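Local structure of aphrodisin (Mesocricetus auratus, 1E5P) at residues N116-T119 / P120-E124; N123-L126 / V127-H131. The protein acts as a secreted lipocalin pheromone of the female hamster that elicits copulatory behaviour in males and probably carries small odorant molecules. All coordinates share one frame; numbering follows the deposited sequence. Where two conformers were deposited one is given.

Interaction 1: residues N116-T119 / P120-E124; sequences NALT and PEENE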
ATOM      1  N   ASN A 116      -7.809  -6.154 -11.595  1.00 32.82           N
ATOM      2  CA  ASN A 116      -8.064  -7.585 -11.459  1.00 32.56           C
ATOM      3  C   ASN A 116      -7.392  -8.192 -10.234  1.00 31.00           C
ATOM      4  O   ASN A 116      -6.418  -7.679  -9.705  1.00 29.23           O
ATOM      5  CB  ASN A 116      -7.532  -8.302 -12.706  1.00 34.71           C
ATOM      6  CG  ASN A 116      -8.352  -8.019 -13.955  1.00 35.19           C
ATOM      7  OD1 ASN A 116      -9.586  -7.998 -13.883  0.50 35.34           O
ATOM      8  ND2 ASN A 116      -7.675  -7.795 -15.070  0.50 33.94           N
ATOM      9  N   ALA A 117      -7.976  -9.317  -9.813  1.00 30.61           N
ATOM     10  CA  ALA A 117      -7.386 -10.126  -8.742  1.00 29.80           C
ATOM     11  C   ALA A 117      -6.026 -10.628  -9.233  1.00 28.38           C
ATOM     12  O   ALA A 117      -5.742 -10.684 -10.426  1.00 28.82           O
ATOM     13  CB  ALA A 117      -8.278 -11.331  -8.456  1.00 30.58           C
ATOM     14  N   LEU A 118      -5.153 -10.999  -8.316  1.00 27.82           N
ATOM     15  CA  LEU A 118      -3.830 -11.489  -8.640  1.00 27.63           C
ATOM     16  C   LEU A 118      -3.894 -12.835  -9.381  1.00 28.29           C
ATOM     17  O   LEU A 118      -4.765 -13.636  -9.041  1.00 29.03           O
ATOM     18  CB  LEU A 118      -3.048 -11.742  -7.342  1.00 27.52           C
ATOM     19  CG  LEU A 118      -2.663 -10.536  -6.496  1.00 30.00           C
ATOM     20  CD1 LEU A 118      -1.414 -10.858  -5.663  1.00 31.41           C
ATOM     21  CD2 LEU A 118      -2.441  -9.280  -7.311  1.00 30.80           C
ATOM     22  N   THR A 119      -3.003 -13.022 -10.323  1.00 28.74           N
ATOM     23  CA  THR A 119      -2.936 -14.336 -11.010  1.00 30.03           C
ATOM     24  C   THR A 119      -2.170 -15.274 -10.098  1.00 30.02           C
ATOM     25  O   THR A 119      -1.551 -14.877  -9.100  1.00 29.69           O
ATOM     26  CB  THR A 119      -2.145 -14.205 -12.320  1.00 30.96           C
ATOM     27  OG1 THR A 119      -0.817 -13.776 -12.006  1.00 30.14           O
ATOM     28  CG2 THR A 119      -2.785 -13.199 -13.259  1.00 32.40           C
ATOM     29  N   PRO A 120      -2.129 -16.558 -10.463  1.00 30.34           N
ATOM     30  CA  PRO A 120      -1.391 -17.522  -9.654  1.00 29.55           C
ATOM     31  C   PRO A 120       0.060 -17.134  -9.520  1.00 27.80           C
ATOM     32  O   PRO A 120       0.641 -17.256  -8.422  1.00 27.46           O
ATOM     33  CB  PRO A 120      -1.626 -18.827 -10.409  1.00 29.94           C
ATOM     34  CG  PRO A 120      -3.024 -18.660 -10.931  1.00 30.34           C
ATOM     35  CD  PRO A 120      -3.063 -17.211 -11.410  1.00 30.60           C
ATOM     36  N   GLU A 121       0.706 -16.645 -10.583  1.00 25.82           N
ATOM     37  CA  GLU A 121       2.107 -16.259 -10.498  1.00 25.73           C
ATOM     38  C   GLU A 121       2.287 -15.023  -9.606  1.00 25.71           C
ATOM     39  O   GLU A 121       3.254 -14.936  -8.846  1.00 24.43           O
ATOM     40  CB  GLU A 121       2.745 -16.005 -11.866  1.00 25.71           C
ATOM     41  CG  GLU A 121       2.985 -17.287 -12.652  1.00 26.46           C
ATOM     42  CD  GLU A 121       3.672 -17.120 -13.978  1.00 28.17           C
ATOM     43  OE1 GLU A 121       4.020 -16.005 -14.382  0.50 25.58           O
ATOM     44  OE2 GLU A 121       3.901 -18.197 -14.625  0.50 28.38           O
ATOM     45  N   GLU A 122       1.378 -14.065  -9.733  1.00 26.43           N
ATOM     46  CA  GLU A 122       1.443 -12.876  -8.847  1.00 25.61           C
ATOM     47  C   GLU A 122       1.268 -13.266  -7.403  1.00 25.41           C
ATOM     48  O   GLU A 122       1.925 -12.733  -6.504  1.00 24.96           O
ATOM     49  CB  GLU A 122       0.396 -11.876  -9.339  1.00 25.73           C
ATOM     50  CG  GLU A 122       0.850 -11.210 -10.639  1.00 26.52           C
ATOM     51  CD  GLU A 122      -0.260 -10.546 -11.404  1.00 29.19           C
ATOM     52  OE1 GLU A 122      -1.450 -10.686 -11.026  1.00 27.16           O
ATOM     53  OE2 GLU A 122       0.066  -9.870 -12.406  1.00 32.40           O
ATOM     54  N   ASN A 123       0.351 -14.222  -7.125  1.00 26.32           N
ATOM     55  CA  ASN A 123       0.217 -14.706  -5.748  1.00 25.94           C
ATOM     56  C   ASN A 123       1.502 -15.363  -5.277  1.00 25.92           C
ATOM     57  O   ASN A 123       1.916 -15.219  -4.122  1.00 25.77           O
ATOM     58  CB  ASN A 123      -0.955 -15.689  -5.615  1.00 26.93           C
ATOM     59  CG  ASN A 123      -2.278 -14.984  -5.411  0.50 27.01           C
ATOM     60  OD1 ASN A 123      -2.379 -14.100  -4.553  0.50 26.71           O
ATOM     61  ND2 ASN A 123      -3.279 -15.368  -6.193  0.50 28.17           N
ATOM     62  N   GLU A 124       2.198 -16.134  -6.126  1.00 25.66           N
ATOM     63  CA  GLU A 124       3.460 -16.753  -5.727  1.00 24.95           C
ATOM     64  C   GLU A 124       4.486 -15.683  -5.376  1.00 23.61           C
ATOM     65  O   GLU A 124       5.200 -15.799  -4.376  1.00 24.40           O
ATOM     66  CB  GLU A 124       4.006 -17.654  -6.852  1.00 26.77           C
ATOM     67  CG  GLU A 124       5.387 -18.224  -6.572  1.00 28.70           C
ATOM     68  CD  GLU A 124       5.402 -19.182  -5.392  1.00 31.86           C
ATOM     69  OE1 GLU A 124       4.335 -19.636  -4.963  1.00 32.32           O
ATOM     70  OE2 GLU A 124       6.503 -19.478  -4.882  1.00 35.79           O
TER
HETATM   71  O   HOH W   1      -3.990  -9.677 -12.069  1.00 40.92           O
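A capping box closes the N-terminus of helix 120-132, with T119 at the N-cap and E122 three residues on, each side chain bonding to the other residue's backbone N-H. From the T119 side, OG1 accepts from E122 N at 3.2 Å, the N-H pointing almost straight at the oxygen (165°). OG1 is placed there by a chi1 of 61°, which sets it between the backbone N and the carbonyl carbon. In return, E122 OE1 accepts from T119 N at 2.9 Å. This N-H reaches the anti side of the carboxylate oxygen, 34° out of the carboxylate plane. The E122 chain, extended beyond CG, passes the threonine side chain at a slant, with CG 3.4 Å from T119 OG1. A water donates to the same OE1 and, at 2.6 Å, to A117 O, so the carboxylate also ties in the loop ahead of the cap. With an alanine here instead of E122, T119 N would probably lose its acceptor and the water one of its two, leaving the end of the loop freer to move. On the OE2 side lies D90, a like charge that may raise the cost of ionising E122; K91 makes a long, weak ion pair with OE1. The first turn is fixed through the backbone as well, N123 N bonding to T119 O at 2.8 Å. Across the turn, L118 slants over N123, its CD1 lying 3.6 Å from N123 OD1, so that the methyl meets the oxygen end of the amide. P120 takes the first helical position, where its missing N-H costs no helix bond. Reciprocal bonding of this kind is the classical Thr-x-x-Glu capping box, here starting the alpha-helix that follows strand 105-113 of the lipocalin barrel.

Interaction 2: residues N123-L126 / V127-H131; sequences NEIL and VQFAH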
ATOM      1  N   ASN A 123       0.351 -14.222  -7.125  1.00 26.32           N
ATOM      2  CA  ASN A 123       0.217 -14.706  -5.748  1.00 25.94           C
ATOM      3  C   ASN A 123       1.502 -15.363  -5.277  1.00 25.92           C
ATOM      4  O   ASN A 123       1.916 -15.219  -4.122  1.00 25.77           O
ATOM      5  CB  ASN A 123      -0.955 -15.689  -5.615  1.00 26.93           C
ATOM      6  CG  ASN A 123      -2.278 -14.984  -5.411  0.50 27.01           C
ATOM      7  OD1 ASN A 123      -2.379 -14.100  -4.553  0.50 26.71           O
ATOM      8  ND2 ASN A 123      -3.279 -15.368  -6.193  0.50 28.17           N
ATOM      9  N   GLU A 124       2.198 -16.134  -6.126  1.00 25.66           N
ATOM     10  CA  GLU A 124       3.460 -16.753  -5.727  1.00 24.95           C
ATOM     11  C   GLU A 124       4.486 -15.683  -5.376  1.00 23.61           C
ATOM     12  O   GLU A 124       5.200 -15.799  -4.376  1.00 24.40           O
ATOM     13  CB  GLU A 124       4.006 -17.654  -6.852  1.00 26.77           C
ATOM     14  CG  GLU A 124       5.387 -18.224  -6.572  1.00 28.70           C
ATOM     15  CD  GLU A 124       5.402 -19.182  -5.392  1.00 31.86           C
ATOM     16  OE1 GLU A 124       4.335 -19.636  -4.963  1.00 32.32           O
ATOM     17  OE2 GLU A 124       6.503 -19.478  -4.882  1.00 35.79           O
ATOM     18  N   ILE A 125       4.582 -14.625  -6.179  1.00 23.20           N
ATOM     19  CA  ILE A 125       5.515 -13.524  -5.879  1.00 22.72           C
ATOM     20  C   ILE A 125       5.178 -12.907  -4.517  1.00 21.75           C
ATOM     21  O   ILE A 125       6.049 -12.613  -3.721  1.00 21.90           O
ATOM     22  CB  ILE A 125       5.464 -12.443  -6.973  1.00 23.12           C
ATOM     23  CG1 ILE A 125       6.078 -13.018  -8.263  1.00 22.94           C
ATOM     24  CG2 ILE A 125       6.225 -11.202  -6.531  1.00 23.77           C
ATOM     25  CD1 ILE A 125       6.000 -12.094  -9.464  1.00 24.36           C
ATOM     26  N   LEU A 126       3.899 -12.702  -4.259  1.00 22.70           N
ATOM     27  CA  LEU A 126       3.467 -12.142  -2.973  1.00 22.69           C
ATOM     28  C   LEU A 126       3.870 -13.047  -1.805  1.00 23.11           C
ATOM     29  O   LEU A 126       4.349 -12.566  -0.779  1.00 22.76           O
ATOM     30  CB  LEU A 126       1.947 -11.980  -2.996  1.00 23.48           C
ATOM     31  CG  LEU A 126       1.307 -11.542  -1.656  1.00 24.56           C
ATOM     32  CD1 LEU A 126       1.861 -10.198  -1.224  1.00 26.22           C
ATOM     33  CD2 LEU A 126      -0.201 -11.523  -1.842  1.00 25.96           C
ATOM     34  N   VAL A 127       3.629 -14.349  -1.957  1.00 23.78           N
ATOM     35  CA  VAL A 127       4.009 -15.303  -0.902  1.00 26.11           C
ATOM     36  C   VAL A 127       5.499 -15.272  -0.663  1.00 25.77           C
ATOM     37  O   VAL A 127       5.901 -15.266   0.516  1.00 27.93           O
ATOM     38  CB  VAL A 127       3.496 -16.714  -1.251  1.00 29.38           C
ATOM     39  CG1 VAL A 127       4.211 -17.802  -0.473  1.00 30.75           C
ATOM     40  CG2 VAL A 127       1.993 -16.752  -0.977  1.00 31.35           C
ATOM     41  N   GLN A 128       6.328 -15.208  -1.709  1.00 26.46           N
ATOM     42  CA  GLN A 128       7.777 -15.159  -1.552  1.00 26.25           C
ATOM     43  C   GLN A 128       8.152 -13.906  -0.769  1.00 26.80           C
ATOM     44  O   GLN A 128       8.953 -13.927   0.179  1.00 26.31           O
ATOM     45  CB  GLN A 128       8.504 -15.294  -2.896  1.00 28.20           C
ATOM     46  CG  GLN A 128       8.349 -16.657  -3.565  1.00 29.66           C
ATOM     47  CD  GLN A 128       9.333 -16.955  -4.679  1.00 32.13           C
ATOM     48  OE1 GLN A 128      10.275 -17.741  -4.550  0.50 31.23           O
ATOM     49  NE2 GLN A 128       9.125 -16.325  -5.838  0.60 32.60           N
ATOM     50  N   PHE A 129       7.490 -12.771  -1.072  1.00 25.77           N
ATOM     51  CA  PHE A 129       7.765 -11.533  -0.336  1.00 25.59           C
ATOM     52  C   PHE A 129       7.321 -11.619   1.119  1.00 25.56           C
ATOM     53  O   PHE A 129       8.029 -11.170   2.022  1.00 26.04           O
ATOM     54  CB  PHE A 129       7.113 -10.337  -1.028  1.00 24.95           C
ATOM     55  CG  PHE A 129       7.835  -9.842  -2.256  1.00 24.30           C
ATOM     56  CD1 PHE A 129       9.208  -9.713  -2.250  1.00 25.11           C
ATOM     57  CD2 PHE A 129       7.141  -9.476  -3.398  1.00 24.50           C
ATOM     58  CE1 PHE A 129       9.898  -9.255  -3.359  1.00 25.52           C
ATOM     59  CE2 PHE A 129       7.824  -9.002  -4.511  1.00 22.79           C
ATOM     60  CZ  PHE A 129       9.189  -8.896  -4.491  1.00 23.21           C
ATOM     61  N   ALA A 130       6.155 -12.208   1.363  1.00 25.88           N
ATOM     62  CA  ALA A 130       5.644 -12.364   2.730  1.00 26.65           C
ATOM     63  C   ALA A 130       6.642 -13.206   3.517  1.00 27.79           C
ATOM     64  O   ALA A 130       6.968 -12.866   4.643  1.00 28.82           O
ATOM     65  CB  ALA A 130       4.260 -12.979   2.733  1.00 26.45           C
ATOM     66  N   HIS A 131       7.154 -14.287   2.915  1.00 29.02           N
ATOM     67  CA  HIS A 131       8.144 -15.085   3.654  1.00 31.70           C
ATOM     68  C   HIS A 131       9.372 -14.251   3.991  1.00 32.23           C
ATOM     69  O   HIS A 131       9.848 -14.195   5.129  1.00 33.42           O
ATOM     70  CB  HIS A 131       8.555 -16.298   2.823  1.00 35.48           C
ATOM     71  CG  HIS A 131       7.443 -17.277   2.602  1.00 38.69           C
ATOM     72  ND1 HIS A 131       6.504 -17.554   3.562  1.00 40.96           N
ATOM     73  CD2 HIS A 131       7.133 -18.050   1.534  1.00 40.75           C
ATOM     74  CE1 HIS A 131       5.645 -18.448   3.102  1.00 41.71           C
ATOM     75  NE2 HIS A 131       6.006 -18.769   1.874  1.00 42.34           N
TER
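I125 and F129, one helical turn apart, lie side by side and point the same way, the isoleucine branch methyl CG2 meeting the phenyl ring at CE2 (3.4 Å) and, less closely, at CD2. CG2 lies trans to I125 N, which turns it toward the C-terminal end of the helix and the phenyl ring; CG1 of I125, anti to the carbonyl carbon (chi1 -69°), runs off with CD1 away from the phenylalanine. The ring also comes up against the backbone, CD2 standing 3.3 Å from I125 O, the same oxygen that accepts from F129 N. The same pair packs against strand 79-87, I125 on Y86 and F129 on both L85 and Y86, while L126, next in sequence, reaches I109 and V111 of strand 105-113. This is the apolar face of the alpha-helix that lipocalins carry against the outside of their beta-barrel, and A130, its CB 3.5 Å from L126 O, offers only a methyl at the buried position one turn on. E124 and Q128 meet differently: their side chains run across each other at a slant, and the carboxylate and amide planes stand 43° apart. It is the aliphatic part of Q128 that is touched, E124 OE2 resting 3.6 Å from its CG. The glutamate chain bends at chi2 (65°), which brings its end back toward the following turn. V127 turns one methyl back along the helix, CG2 lying 3.5 Å from N123 O. Beneath these side chains run the i to i+4 backbone bonds, among them V127 N to N123 O at 2.9 Å and A130 N to L126 O at 2.8 Å.

Interactions 1 and 2 follow each other along helix 120-132, their centres about 10 Å apart. Interaction 1 comes first, where the loop after strand 105-113 enters the helix at the surface; interaction 2 continues along the rest of the helix, almost to its end, and is partly buried. They share N123 and E124, and they touch where L118 CD1 packs 4.1 Å from L126 CD2, linking the loop ahead of the cap to the helix face directed at the barrel. The start of the helix is thus fixed by polar bonds, whereas farther along it rests through apolar side chains on strands 79-87 and 105-113 of the lipocalin barrel.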